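Local structure of probable oxidoreductase (Pseudomonas aeruginosa, 4B7C) at residues Q40-N45 / Q103-G108; L77-V82 / Y95-L100; G157-V162 / G179-A184; D224-E229 / G248-Y253. The protein probably catalyses NADP(H)-dependent oxidation or reduction, as a medium-chain dehydrogenase/reductase that pairs a GroES-like domain with a Rossmann-type nucleotide-binding domain. All blocks are in the same frame, centred on the assembly; numbering follows the deposited sequence.

Contact 1: Q40-N45 / Q103-G108; sequences QILVKN and QDYFIG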
loop_
_atom_site.group_PDB
_atom_site.type_symbol
_atom_site.label_atom_id
_atom_site.label_comp_id
_atom_site.label_asym_id
_atom_site.label_seq_id
_atom_site.Cartn_x
_atom_site.Cartn_y
_atom_site.Cartn_z
ATOM N N GLN B 40 17.417 35.205 -12.356
ATOM C CA GLN B 40 16.885 35.240 -10.991
ATOM C C GLN B 40 15.828 36.325 -10.803
ATOM O O GLN B 40 15.720 37.263 -11.597
ATOM C CB GLN B 40 18.019 35.459 -9.984
ATOM C CG GLN B 40 19.111 34.391 -10.028
ATOM C CD GLN B 40 20.128 34.569 -8.903
ATOM O OE1 GLN B 40 20.359 35.682 -8.443
ATOM N NE2 GLN B 40 20.756 33.479 -8.483
ATOM N N ILE B 41 15.077 36.195 -9.717
ATOM C CA ILE B 41 14.171 37.248 -9.262
ATOM C C ILE B 41 14.457 37.623 -7.809
ATOM O O ILE B 41 15.044 36.846 -7.045
ATOM C CB ILE B 41 12.696 36.864 -9.419
ATOM C CG1 ILE B 41 12.320 35.696 -8.502
ATOM C CG2 ILE B 41 12.389 36.550 -10.888
ATOM C CD1 ILE B 41 10.834 35.394 -8.524
ATOM N N LEU B 42 14.065 38.845 -7.457
ATOM C CA LEU B 42 14.107 39.345 -6.076
ATOM C C LEU B 42 12.679 39.531 -5.611
ATOM O O LEU B 42 11.907 40.296 -6.218
ATOM C CB LEU B 42 14.887 40.664 -5.966
ATOM C CG LEU B 42 14.692 41.504 -4.676
ATOM C CD1 LEU B 42 15.117 40.731 -3.440
ATOM C CD2 LEU B 42 15.394 42.858 -4.704
ATOM N N VAL B 43 12.332 38.842 -4.531
ATOM C CA VAL B 43 10.972 38.849 -3.998
ATOM C C VAL B 43 10.949 39.362 -2.559
ATOM O O VAL B 43 11.769 38.952 -1.726
ATOM C CB VAL B 43 10.330 37.451 -4.004
ATOM C CG1 VAL B 43 8.996 37.474 -3.275
ATOM C CG2 VAL B 43 10.147 36.923 -5.424
ATOM N N LYS B 44 10.023 40.283 -2.276
ATOM C CA LYS B 44 9.744 40.690 -0.901
ATOM C C LYS B 44 8.759 39.694 -0.317
ATOM O O LYS B 44 7.621 39.609 -0.766
ATOM C CB LYS B 44 9.163 42.105 -0.822
ATOM C CG LYS B 44 8.732 42.514 0.589
ATOM C CD LYS B 44 9.915 42.665 1.544
ATOM C CE LYS B 44 9.515 42.639 3.026
ATOM N NZ LYS B 44 9.518 41.268 3.639
ATOM N N ASN B 45 9.212 38.916 0.660
ATOM C CA ASN B 45 8.358 37.898 1.260
ATOM C C ASN B 45 7.282 38.550 2.130
ATOM O O ASN B 45 7.581 39.407 2.955
ATOM C CB ASN B 45 9.183 36.896 2.076
ATOM C CG ASN B 45 10.168 36.106 1.225
ATOM O OD1 ASN B 45 10.133 36.153 -0.014
ATOM N ND2 ASN B 45 11.046 35.346 1.892
ATOM N N GLN B 103 12.711 34.083 5.663
ATOM C CA GLN B 103 13.512 35.290 5.522
ATOM C C GLN B 103 12.664 36.461 4.999
ATOM O O GLN B 103 11.522 36.272 4.583
ATOM C CB GLN B 103 14.689 35.049 4.578
ATOM C CG GLN B 103 14.282 34.556 3.206
ATOM C CD GLN B 103 15.447 34.175 2.332
ATOM O OE1 GLN B 103 16.594 34.590 2.559
ATOM N NE2 GLN B 103 15.156 33.375 1.304
ATOM N N ASP B 104 13.233 37.660 5.055
ATOM C CA ASP B 104 12.547 38.884 4.588
ATOM C C ASP B 104 12.436 38.915 3.065
ATOM O O ASP B 104 11.412 39.325 2.515
ATOM C CB ASP B 104 13.290 40.150 5.026
ATOM C CG ASP B 104 13.113 40.469 6.502
ATOM O OD1 ASP B 104 11.976 40.400 7.018
ATOM O OD2 ASP B 104 14.144 40.777 7.150
ATOM N N TYR B 105 13.518 38.502 2.411
ATOM C CA TYR B 105 13.631 38.585 0.957
ATOM C C TYR B 105 14.146 37.290 0.370
ATOM O O TYR B 105 15.041 36.661 0.942
ATOM C CB TYR B 105 14.615 39.680 0.544
ATOM C CG TYR B 105 14.220 41.078 0.930
ATOM C CD1 TYR B 105 13.447 41.862 0.076
ATOM C CD2 TYR B 105 14.631 41.627 2.139
ATOM C CE1 TYR B 105 13.091 43.153 0.418
ATOM C CE2 TYR B 105 14.272 42.913 2.495
ATOM C CZ TYR B 105 13.511 43.677 1.622
ATOM O OH TYR B 105 13.146 44.950 1.968
ATOM N N PHE B 106 13.581 36.905 -0.773
ATOM C CA PHE B 106 14.089 35.785 -1.563
ATOM C C PHE B 106 14.798 36.309 -2.794
ATOM O O PHE B 106 14.245 37.137 -3.528
ATOM C CB PHE B 106 12.975 34.834 -1.998
ATOM C CG PHE B 106 13.406 33.848 -3.058
ATOM C CD1 PHE B 106 14.003 32.643 -2.707
ATOM C CD2 PHE B 106 13.238 34.141 -4.418
ATOM C CE1 PHE B 106 14.404 31.738 -3.673
ATOM C CE2 PHE B 106 13.643 33.240 -5.388
ATOM C CZ PHE B 106 14.232 32.037 -5.018
ATOM N N ILE B 107 16.016 35.833 -3.009
ATOM C CA ILE B 107 16.751 36.065 -4.245
ATOM C C ILE B 107 17.201 34.733 -4.811
ATOM O O ILE B 107 17.870 33.961 -4.138
ATOM C CB ILE B 107 17.999 36.938 -4.068
ATOM C CG1 ILE B 107 17.615 38.365 -3.679
ATOM C CG2 ILE B 107 18.789 37.027 -5.354
ATOM C CD1 ILE B 107 18.825 39.293 -3.591
ATOM N N GLY B 108 16.811 34.463 -6.049
ATOM C CA GLY B 108 17.211 33.230 -6.710
ATOM C C GLY B 108 16.417 32.892 -7.956
ATOM O O GLY B 108 15.537 33.653 -8.389
#

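Contact 2: L77-V82 / Y95-L100; sequences LGVGKV and YVNGAL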
loop_
_atom_site.group_PDB
_atom_site.type_symbol
_atom_site.label_atom_id
_atom_site.label_comp_id
_atom_site.label_asym_id
_atom_site.label_seq_id
_atom_site.Cartn_x
_atom_site.Cartn_y
_atom_site.Cartn_z
ATOM N N LEU B 77 7.572 27.489 2.075
ATOM C CA LEU B 77 6.730 27.976 1.008
ATOM C C LEU B 77 6.162 29.318 1.452
ATOM O O LEU B 77 5.884 29.545 2.633
ATOM C CB LEU B 77 5.593 27.002 0.683
ATOM C CG LEU B 77 6.018 25.645 0.086
ATOM C CD1 LEU B 77 4.818 24.706 0.016
ATOM C CD2 LEU B 77 6.688 25.759 -1.267
ATOM N N GLY B 78 5.997 30.219 0.507
ATOM C CA GLY B 78 5.476 31.536 0.826
ATOM C C GLY B 78 4.875 32.251 -0.357
ATOM O O GLY B 78 4.993 31.794 -1.496
ATOM N N VAL B 79 4.236 33.381 -0.057
ATOM C CA VAL B 79 3.775 34.299 -1.078
ATOM C C VAL B 79 4.477 35.623 -0.893
ATOM O O VAL B 79 4.664 36.105 0.227
ATOM C CB VAL B 79 2.254 34.531 -1.070
ATOM C CG1 VAL B 79 1.567 33.381 -1.803
ATOM C CG2 VAL B 79 1.716 34.659 0.338
ATOM N N GLY B 80 4.863 36.214 -2.006
ATOM C CA GLY B 80 5.589 37.473 -1.979
ATOM C C GLY B 80 5.432 38.275 -3.248
ATOM O O GLY B 80 4.887 37.792 -4.241
ATOM N N LYS B 81 5.973 39.486 -3.214
ATOM C CA LYS B 81 5.893 40.412 -4.342
ATOM C C LYS B 81 7.228 40.521 -5.046
ATOM O O LYS B 81 8.265 40.739 -4.411
ATOM C CB LYS B 81 5.468 41.801 -3.861
ATOM C CG LYS B 81 5.219 42.797 -4.985
ATOM C CD LYS B 81 5.023 44.200 -4.433
ATOM C CE LYS B 81 4.432 45.137 -5.467
ATOM N NZ LYS B 81 4.507 46.554 -4.982
ATOM N N VAL B 82 7.207 40.369 -6.360
ATOM C CA VAL B 82 8.411 40.510 -7.155
ATOM C C VAL B 82 8.800 41.984 -7.229
ATOM O O VAL B 82 8.048 42.809 -7.737
ATOM C CB VAL B 82 8.239 39.963 -8.594
ATOM C CG1 VAL B 82 9.520 40.194 -9.371
ATOM C CG2 VAL B 82 7.853 38.478 -8.592
ATOM N N TYR B 95 2.813 39.024 -7.971
ATOM C CA TYR B 95 2.820 38.251 -6.744
ATOM C C TYR B 95 3.019 36.789 -7.103
ATOM O O TYR B 95 2.397 36.269 -8.029
ATOM C CB TYR B 95 1.536 38.427 -5.937
ATOM C CG TYR B 95 1.469 39.767 -5.258
ATOM C CD1 TYR B 95 1.052 40.901 -5.960
ATOM C CD2 TYR B 95 1.851 39.922 -3.929
ATOM C CE1 TYR B 95 0.994 42.149 -5.354
ATOM C CE2 TYR B 95 1.800 41.161 -3.315
ATOM C CZ TYR B 95 1.371 42.271 -4.035
ATOM O OH TYR B 95 1.313 43.504 -3.428
ATOM N N VAL B 96 3.890 36.132 -6.344
ATOM C CA VAL B 96 4.258 34.754 -6.615
ATOM C C VAL B 96 4.138 33.856 -5.383
ATOM O O VAL B 96 4.262 34.315 -4.244
ATOM C CB VAL B 96 5.702 34.636 -7.172
ATOM C CG1 VAL B 96 5.821 35.302 -8.518
ATOM C CG2 VAL B 96 6.744 35.215 -6.200
ATOM N N ASN B 97 3.886 32.577 -5.651
ATOM C CA ASN B 97 3.961 31.493 -4.671
ATOM C C ASN B 97 5.193 30.673 -4.992
ATOM O O ASN B 97 5.460 30.358 -6.145
ATOM C CB ASN B 97 2.715 30.602 -4.741
ATOM C CG ASN B 97 2.784 29.392 -3.811
ATOM O OD1 ASN B 97 3.656 28.531 -3.949
ATOM N ND2 ASN B 97 1.838 29.305 -2.886
ATOM N N GLY B 98 5.968 30.339 -3.979
ATOM C CA GLY B 98 7.190 29.545 -4.182
ATOM C C GLY B 98 7.913 29.262 -2.886
ATOM O O GLY B 98 7.446 29.642 -1.805
ATOM N N ALA B 99 9.041 28.566 -2.993
ATOM C CA ALA B 99 9.879 28.265 -1.839
ATOM C C ALA B 99 10.680 29.514 -1.528
ATOM O O ALA B 99 11.810 29.667 -1.978
ATOM C CB ALA B 99 10.810 27.068 -2.128
ATOM N N LEU B 100 10.081 30.413 -0.762
ATOM C CA LEU B 100 10.678 31.737 -0.501
ATOM C C LEU B 100 11.665 31.748 0.666
ATOM O O LEU B 100 12.471 32.669 0.804
ATOM C CB LEU B 100 9.575 32.771 -0.236
ATOM C CG LEU B 100 8.602 33.014 -1.405
ATOM C CD1 LEU B 100 7.570 34.091 -1.063
ATOM C CD2 LEU B 100 9.349 33.356 -2.691
#

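Contact 3: G157-V162 / G179-A184; sequences GAAGAV and GIAGGA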
loop_
_atom_site.group_PDB
_atom_site.type_symbol
_atom_site.label_atom_id
_atom_site.label_comp_id
_atom_site.label_asym_id
_atom_site.label_seq_id
_atom_site.Cartn_x
_atom_site.Cartn_y
_atom_site.Cartn_z
ATOM N N GLY B 157 -6.187 13.803 10.659
ATOM C CA GLY B 157 -5.762 15.201 10.783
ATOM C C GLY B 157 -6.806 16.126 10.169
ATOM O O GLY B 157 -6.478 17.106 9.501
ATOM N N ALA B 158 -8.068 15.805 10.417
ATOM C CA ALA B 158 -9.187 16.367 9.672
ATOM C C ALA B 158 -9.404 17.871 9.892
ATOM O O ALA B 158 -10.005 18.537 9.042
ATOM C CB ALA B 158 -10.456 15.597 9.979
ATOM N N ALA B 159 -8.921 18.391 11.017
ATOM C CA ALA B 159 -9.038 19.823 11.327
ATOM C C ALA B 159 -7.859 20.603 10.772
ATOM O O ALA B 159 -7.866 21.826 10.770
ATOM C CB ALA B 159 -9.139 20.052 12.829
ATOM N N GLY B 160 -6.835 19.890 10.324
ATOM C CA GLY B 160 -5.686 20.526 9.689
ATOM C C GLY B 160 -6.021 21.112 8.331
ATOM O O GLY B 160 -7.108 20.913 7.792
ATOM N N ALA B 161 -5.069 21.851 7.781
ATOM C CA ALA B 161 -5.248 22.563 6.507
ATOM C C ALA B 161 -5.546 21.646 5.324
ATOM O O ALA B 161 -6.374 21.948 4.467
ATOM C CB ALA B 161 -3.981 23.350 6.220
ATOM N N VAL B 162 -4.846 20.522 5.260
ATOM C CA VAL B 162 -5.065 19.559 4.172
ATOM C C VAL B 162 -6.375 18.813 4.378
ATOM O O VAL B 162 -7.241 18.766 3.500
ATOM C CB VAL B 162 -3.903 18.535 4.084
ATOM C CG1 VAL B 162 -4.197 17.482 3.022
ATOM C CG2 VAL B 162 -2.580 19.238 3.817
ATOM N N GLY B 179 -14.510 12.644 9.909
ATOM C CA GLY B 179 -13.227 13.195 10.323
ATOM C C GLY B 179 -12.708 12.573 11.596
ATOM O O GLY B 179 -13.481 12.163 12.462
ATOM N N ILE B 180 -11.391 12.487 11.702
ATOM C CA ILE B 180 -10.737 12.091 12.934
ATOM C C ILE B 180 -9.866 13.251 13.374
ATOM O O ILE B 180 -8.975 13.676 12.644
ATOM C CB ILE B 180 -9.832 10.848 12.783
ATOM C CG1 ILE B 180 -10.637 9.639 12.291
ATOM C CG2 ILE B 180 -9.161 10.539 14.112
ATOM C CD1 ILE B 180 -9.775 8.427 11.980
ATOM N N ALA B 181 -10.126 13.754 14.577
ATOM C CA ALA B 181 -9.388 14.896 15.116
ATOM C C ALA B 181 -9.312 14.854 16.636
ATOM O O ALA B 181 -10.117 14.189 17.295
ATOM C CB ALA B 181 -10.042 16.190 14.662
ATOM N N GLY B 182 -8.327 15.561 17.180
ATOM C CA GLY B 182 -8.088 15.595 18.621
ATOM C C GLY B 182 -8.750 16.788 19.293
ATOM O O GLY B 182 -8.414 17.936 19.012
ATOM N N GLY B 183 -9.711 16.512 20.170
ATOM C CA GLY B 183 -10.388 17.563 20.947
ATOM C C GLY B 183 -11.811 17.852 20.505
ATOM O O GLY B 183 -12.153 17.723 19.328
ATOM N N ALA B 184 -12.640 18.262 21.465
ATOM C CA ALA B 184 -14.076 18.470 21.238
ATOM C C ALA B 184 -14.371 19.643 20.307
ATOM O O ALA B 184 -15.310 19.583 19.511
ATOM C CB ALA B 184 -14.789 18.677 22.568
HETATM O O HOH W 1 -6.422 12.706 13.325
#

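Contact 4: D224-E229 / G248-Y253; sequences DNVGGE and GAISQY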
loop_
_atom_site.group_PDB
_atom_site.type_symbol
_atom_site.label_atom_id
_atom_site.label_comp_id
_atom_site.label_asym_id
_atom_site.label_seq_id
_atom_site.Cartn_x
_atom_site.Cartn_y
_atom_site.Cartn_z
ATOM N N ASP B 224 -4.990 9.931 4.693
ATOM C CA ASP B 224 -4.105 9.902 5.866
ATOM C C ASP B 224 -3.060 11.006 5.894
ATOM O O ASP B 224 -2.181 11.089 5.027
ATOM C CB ASP B 224 -3.399 8.542 6.001
ATOM C CG ASP B 224 -2.727 8.365 7.363
ATOM O OD1 ASP B 224 -3.072 9.088 8.328
ATOM O OD2 ASP B 224 -1.867 7.475 7.495
ATOM N N ASN B 225 -3.175 11.857 6.910
ATOM C CA ASN B 225 -2.210 12.929 7.170
ATOM C C ASN B 225 -1.355 12.684 8.394
ATOM O O ASN B 225 -0.422 13.427 8.648
ATOM C CB ASN B 225 -2.939 14.269 7.359
ATOM C CG ASN B 225 -3.657 14.712 6.107
ATOM O OD1 ASN B 225 -3.020 14.945 5.077
ATOM N ND2 ASN B 225 -4.987 14.797 6.175
ATOM N N VAL B 226 -1.692 11.659 9.174
ATOM C CA VAL B 226 -1.098 11.506 10.513
ATOM C C VAL B 226 -0.361 10.191 10.741
ATOM O O VAL B 226 0.660 10.160 11.419
ATOM C CB VAL B 226 -2.167 11.705 11.624
ATOM C CG1 VAL B 226 -2.919 13.014 11.402
ATOM C CG2 VAL B 226 -3.142 10.546 11.661
ATOM N N GLY B 227 -0.875 9.112 10.166
ATOM C CA GLY B 227 -0.234 7.811 10.286
ATOM C C GLY B 227 -0.390 7.221 11.681
ATOM O O GLY B 227 -1.421 7.395 12.337
ATOM N N GLY B 228 0.629 6.483 12.104
ATOM C CA GLY B 228 0.669 5.909 13.443
ATOM C C GLY B 228 -0.509 5.013 13.770
ATOM O O GLY B 228 -1.020 4.282 12.911
ATOM N N GLU B 229 -0.937 5.075 15.028
ATOM C CA GLU B 229 -1.974 4.183 15.552
ATOM C C GLU B 229 -3.329 4.442 14.910
ATOM O O GLU B 229 -4.135 3.520 14.723
ATOM C CB GLU B 229 -2.070 4.340 17.072
ATOM C CG GLU B 229 -2.944 3.304 17.766
ATOM C CD GLU B 229 -3.068 3.542 19.265
ATOM O OE1 GLU B 229 -2.255 4.312 19.834
ATOM O OE2 GLU B 229 -3.989 2.953 19.874
ATOM N N GLY B 248 1.025 12.315 4.491
ATOM C CA GLY B 248 1.994 12.632 5.524
ATOM C C GLY B 248 1.828 11.743 6.746
ATOM O O GLY B 248 0.948 10.877 6.767
ATOM N N ALA B 249 2.672 11.973 7.751
ATOM C CA ALA B 249 2.613 11.266 9.044
ATOM C C ALA B 249 3.052 12.153 10.233
ATOM O O ALA B 249 4.152 12.010 10.798
ATOM C CB ALA B 249 3.453 9.995 8.982
ATOM N N ILE B 250 2.151 13.032 10.653
ATOM C CA ILE B 250 2.475 14.063 11.652
ATOM C C ILE B 250 2.800 13.464 13.022
ATOM O O ILE B 250 3.657 13.973 13.749
ATOM C CB ILE B 250 1.284 15.038 11.859
ATOM C CG1 ILE B 250 1.026 15.901 10.624
ATOM C CG2 ILE B 250 1.544 15.980 13.030
ATOM C CD1 ILE B 250 -0.362 16.508 10.547
ATOM N N SER B 251 2.102 12.384 13.364
ATOM C CA SER B 251 2.264 11.706 14.654
ATOM C C SER B 251 3.642 11.060 14.796
ATOM O O SER B 251 3.998 10.589 15.877
ATOM C CB SER B 251 1.156 10.668 14.839
ATOM O OG SER B 251 1.308 9.605 13.920
ATOM N N GLN B 252 4.388 11.029 13.691
ATOM C CA GLN B 252 5.750 10.520 13.590
ATOM C C GLN B 252 6.831 11.601 13.545
ATOM O O GLN B 252 8.000 11.272 13.709
ATOM C CB GLN B 252 5.837 9.657 12.316
ATOM C CG GLN B 252 4.766 8.577 12.298
ATOM C CD GLN B 252 4.831 7.652 13.506
ATOM O OE1 GLN B 252 5.909 7.232 13.924
ATOM N NE2 GLN B 252 3.672 7.349 14.085
ATOM N N TYR B 253 6.473 12.873 13.338
ATOM C CA TYR B 253 7.515 13.871 12.964
ATOM C C TYR B 253 8.515 14.140 14.113
ATOM O O TYR B 253 9.748 14.104 13.920
ATOM C CB TYR B 253 6.945 15.212 12.423
ATOM C CG TYR B 253 6.616 15.240 10.924
ATOM C CD1 TYR B 253 7.588 14.967 9.967
ATOM C CD2 TYR B 253 5.333 15.554 10.468
ATOM C CE1 TYR B 253 7.290 14.978 8.610
ATOM C CE2 TYR B 253 5.024 15.564 9.114
ATOM C CZ TYR B 253 6.006 15.277 8.190
ATOM O OH TYR B 253 5.691 15.276 6.848
HETATM O O HOH W 2 0.868 7.892 7.221
#

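Contact 1: Q40-N45 / Q103-G108
Lys-44 lays its aliphatic chain obliquely against the Tyr-105 ring, with CD of Lys-44 3.4 Å from CE1 of Tyr-105. A bend about CB-CG (chi2 67°) sets CD of Lys-44 against the ring, and a second about CD-CE (chi4 90°) turns NZ toward the partner backbone. NZ of Lys-44 donates to Asp-104 O at 2.9 Å and also to Asn-45 O. NZ of Lys-44 lies 5.1 Å from the centroid of the Tyr-105 ring, at most a weak cation-pi attraction.

Asp-104 O is gripped twice, because Asn-45 N reaches it from the face of the carbonyl plane opposite to that used by the lysine. The Asn-45 amide goes one residue further: ND2 bonds to Gln-103 O at 2.9 Å, standing 58° out of that carbonyl's plane. Asn-45 OD1 is buried without a polar partner in the model, with CB of Phe-106 near it.

Beyond this end the chains form an antiparallel pair of strands. Val-43 and Phe-106 are a hydrogen-bonded pair, with Val-43 N to Phe-106 O at 2.8 Å, and Ile-41 and Gly-108 are another. On the face shared with Lys-44 and Tyr-105, CD1 of Leu-42 presses on CG1 of Ile-107 at 3.4 Å, a tight carbon contact. On the other face, Ile-41 CG1 meets the edge of the Phe-106 ring at CE2.

Asp-104 also makes a salt bridge to Arg-9. Its OD1 lies 4.3 Å from NZ of Lys-44, too far for a salt bridge, yet would probably favour the lysine's charged form at this polar end of an otherwise apolar GroES-like seam.

Contact 2: L77-V82 / Y95-L100
Leu-100 points its CD1 methyl at the backbone of the facing strand, 3.3 Å from C of Gly-78 and 3.5 Å from C of Val-79. Gly-78 and Gly-80 have no side chains on that face, and this lets the methyl settle on the peptide groups. CG of Leu-100 follows it, 3.8 Å from O of Gly-78.

At the other end, Lys-81 crosses the Tyr-95 ring. CB of Lys-81 sits 4.2 Å from the Tyr-95 ring centroid and 27° off the normal, a CH-pi contact over one face; CG lies above the same face toward the rim, and CD approaches the phenol OH. On the face of Gly-78 and Gly-80, Val-82 CG2 meets Val-96 CG1 at 3.8 Å, the two side chains crossing at about a right angle.

The backbone under these contacts is a beta hairpin of the GroES-like domain, whose segments 77-82 and 95-97 run antiparallel, their axes 154° apart. Two hydrogen-bonded pairs hold it, each bonded in both directions: Gly-78 with Gly-98, where Gly-78 N donates to Gly-98 O at 2.8 Å, and Gly-80 with Val-96, where Val-96 N donates to Gly-80 O at 2.9 Å.

Beyond Gly-98 the chain turns a corner, and an inverse gamma turn centred on Ala-99 swings Leu-100 back over the glycines. Leu-100 O then accepts from Asn-45 ND2 and Gln-103 NE2. Further out, Val-96 leans on Val-43 of strand 41-49, Leu-100 touches Phe-113, and the Tyr-95 side chain packs on Val-116, Pro-118 and Leu-123.

Contact 3: G157-V162 / G179-A184
The first beta-alpha-beta unit of the Rossmann-type domain runs from strand 152-155 through helix 161-172 to strand 176-181, and here its glycine-rich turn, Gly-157 to Gly-160, meets the end of the second of these strands. Ala-158 N donates to Ile-180 O at 3.2 Å; the bond is nearly straight at 172°, with the donor tilted 32° from the carbonyl plane. The loop itself is a type I beta turn, closed by Gly-160 N to Gly-157 O at 2.9 Å, and Gly-157 has a positive phi (50°), which favours glycine.

Ala-158 turns its CB toward the strand, 3.7 Å from CA of Gly-179, which has no side chain there. Leu-190 of helix 184-193 and Phe-196 also touch that methyl. Alongside, CB of Ala-159 meets CB of Ala-181 at 4.4 Å. Past the strand, Gly-183 occupies the N-cap position of helix 184-193, and its N bonds to Asp-201 OD1.

A glycine-rich turn before the first helix of such a unit is consistent with a role in holding a dinucleotide's phosphates. One water bridges the segments, accepting from Gly-157 N at 2.9 Å and donating to Ile-180 O at 2.8 Å.

Contact 4: D224-E229 / G248-Y253
The flat peptide carbonyl of Val-226 is met by Ser-251 in two ways: the backbone N of Ser-251 comes in its plane, on a lone pair, while OG stands 42° above the plane. The hydroxyl bond is the shorter, Ser-251 OG to Val-226 O at 2.6 Å. It is set by the serine torsion (chi1 68°), which holds OG between its own backbone N and carbonyl carbon. Gln-252 NE2 in turn donates to Ser-251 OG at 3.3 Å.

The neighbouring Asn-225 carbonyl takes Ile-250 N in its plane at 3.3 Å, and CG1 of Ile-250 rests on the same oxygen. Asp-224 OD1 accepts from Val-226 N, above the carboxylate plane, an Asx turn, and at 2.9 Å from Gly-227 N, on the syn side of the same face, which together make an Asx motif. Ser-156 OG is a further partner of OD1. A water joins Asp-224 OD2 to Gly-248 O across the segments.

Ala-249 packs on Leu-266 of the second subunit. The contact thus ties the loops that follow two adjacent strands, 219-224 and 242-246, at the C-terminal ends of the parallel strands of the Rossmann-type sheet, where such folds usually bind their dinucleotide.

The four contacts fall into two pairs, one in each domain. Contacts 1 and 2, with centres 8 Å apart, share one sheet in the GroES-like domain: Lys-44 N to Lys-81 O at 2.8 Å probably hydrogen-bonds strands 41-49 and 77-85, and contact 2 is nested in the chain loop closed by contact 1. Contacts 3 and 4, centres 12 Å apart, meet where Val-226 CG1 packs 3.4 Å from Gly-157 N, both in loops at the Rossmann-type sheet, probably beside the NADP(H) site. The pairs do not touch; contacts 2 and 3 come within about 10 Å at their nearest atoms, and contacts 1 and 4 have centres 32 Å apart.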